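Hypothetical protein Atu0636 (Agrobacterium tumefaciens, PDB 2OZV) is a predicted O-methyltransferase of the small-domain methyltransferase family, probably transferring methyl groups to a substrate not yet identified. Local coordinates at residues His231-Pro235 with Phe236-Leu240. Numbering follows the deposited sequence.
Sequences HAFTP and FVDDL
Thr234 and Asp238 close the first turn of a helix: the amide N of Asp238 donates to Thr234 O over 2.7 Å. One residue on, Asp239 N reaches Pro235 O at 3.1 Å. Proline suits this first helical position, since its ring fixes phi near the helical value and the hydrogen its nitrogen lacks would have no acceptor within the helix. Phe233 CB faces the turn while the ring leads off past it, its CD1 meeting Val237 CG1, on the buried residue of the contact, at 3.9 Å. At the CD2 edge, near the ring plane, lies Asp238 OD1 (3.8 Å from CD2), the carboxylate turned only 22° from the ring. Asp238 chi1 of -165° swings CG away from its own N and back toward the preceding loop, where a water donates to OD1 and accepts from Phe233 N; the helix dipole probably favours an acid here. Thr234 holds the N-cap position without a capping bond; its hydroxyl suits the place by bonding to Ile224 O, while a second water donates to OG1 and accepts a weak bond from Val237 N. Farther out, His226 stacks on the Phe233 ring. The contact lies at the start of helix 235-241, on the protein surface, where Thr234, also backbone-bonded to Met225, ties it to the end of strand 218-224, outermost in this chain's mixed sheet.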
# COMPACT_ATOMS: atom_id res chain seq x y z
N HIS B 231 -14.76 -19.10 12.04
CA HIS B 231 -15.36 -17.79 12.28
C HIS B 231 -14.67 -17.06 13.43
O HIS B 231 -14.84 -15.87 13.59
CB HIS B 231 -16.87 -17.91 12.56
CG HIS B 231 -17.71 -17.92 11.32
ND1 HIS B 231 -18.54 -18.98 10.99
CD2 HIS B 231 -17.84 -17.02 10.32
CE1 HIS B 231 -19.15 -18.72 9.85
NE2 HIS B 231 -18.74 -17.54 9.41
N ALA B 232 -13.90 -17.79 14.23
CA ALA B 232 -13.13 -17.20 15.34
C ALA B 232 -12.07 -16.25 14.81
O ALA B 232 -11.57 -16.45 13.71
CB ALA B 232 -12.45 -18.29 16.13
N PHE B 233 -11.70 -15.25 15.60
CA PHE B 233 -10.56 -14.41 15.24
C PHE B 233 -9.25 -15.13 15.55
O PHE B 233 -9.21 -16.00 16.44
CB PHE B 233 -10.62 -13.07 15.96
CG PHE B 233 -11.76 -12.21 15.53
CD1 PHE B 233 -11.75 -11.60 14.28
CD2 PHE B 233 -12.84 -12.01 16.38
CE1 PHE B 233 -12.80 -10.78 13.87
CE2 PHE B 233 -13.91 -11.20 15.98
CZ PHE B 233 -13.89 -10.58 14.72
N THR B 234 -8.21 -14.79 14.79
CA THR B 234 -6.83 -15.15 15.10
C THR B 234 -6.44 -14.55 16.47
O THR B 234 -7.02 -13.55 16.88
CB THR B 234 -5.84 -14.71 13.99
OG1 THR B 234 -5.94 -13.29 13.77
CG2 THR B 234 -6.16 -15.41 12.69
N PRO B 235 -5.51 -15.20 17.19
CA PRO B 235 -5.26 -14.80 18.60
C PRO B 235 -4.88 -13.32 18.82
O PRO B 235 -5.43 -12.69 19.72
CB PRO B 235 -4.16 -15.77 19.04
CG PRO B 235 -4.35 -16.98 18.13
CD PRO B 235 -4.67 -16.35 16.80
N PHE B 236 -3.98 -12.76 18.01
CA PHE B 236 -3.62 -11.35 18.20
C PHE B 236 -4.82 -10.44 17.96
O PHE B 236 -5.09 -9.55 18.76
CB PHE B 236 -2.44 -10.90 17.32
CG PHE B 236 -1.99 -9.47 17.58
CD1 PHE B 236 -1.54 -9.09 18.85
CD2 PHE B 236 -2.00 -8.52 16.57
CE1 PHE B 236 -1.13 -7.77 19.10
CE2 PHE B 236 -1.58 -7.21 16.81
CZ PHE B 236 -1.14 -6.84 18.06
N VAL B 237 -5.54 -10.69 16.87
CA VAL B 237 -6.72 -9.89 16.52
C VAL B 237 -7.83 -10.07 17.56
O VAL B 237 -8.54 -9.11 17.90
CB VAL B 237 -7.23 -10.23 15.10
CG1 VAL B 237 -8.55 -9.52 14.79
CG2 VAL B 237 -6.15 -9.85 14.07
N ASP B 238 -7.96 -11.27 18.09
CA ASP B 238 -8.94 -11.49 19.14
C ASP B 238 -8.64 -10.64 20.38
O ASP B 238 -9.57 -10.06 20.95
CB ASP B 238 -9.07 -12.97 19.49
CG ASP B 238 -10.32 -13.24 20.29
OD1 ASP B 238 -11.44 -12.89 19.83
OD2 ASP B 238 -10.18 -13.77 21.41
N ASP B 239 -7.37 -10.58 20.79
CA ASP B 239 -6.93 -9.66 21.86
C ASP B 239 -7.25 -8.19 21.55
O ASP B 239 -7.70 -7.45 22.45
CB ASP B 239 -5.43 -9.81 22.12
CG ASP B 239 -5.09 -11.06 22.89
OD1 ASP B 239 -5.98 -11.59 23.59
OD2 ASP B 239 -3.93 -11.52 22.78
N LEU B 240 -7.02 -7.75 20.31
CA LEU B 240 -7.35 -6.39 19.92
C LEU B 240 -8.86 -6.16 20.07
O LEU B 240 -9.29 -5.16 20.66
CB LEU B 240 -6.90 -6.10 18.48
CG LEU B 240 -5.39 -6.16 18.22
CD1 LEU B 240 -5.16 -5.76 16.77
CD2 LEU B 240 -4.55 -5.30 19.19
O HOH W 1 -13.06 -14.96 18.22
O HOH W 2 -3.81 -12.14 14.47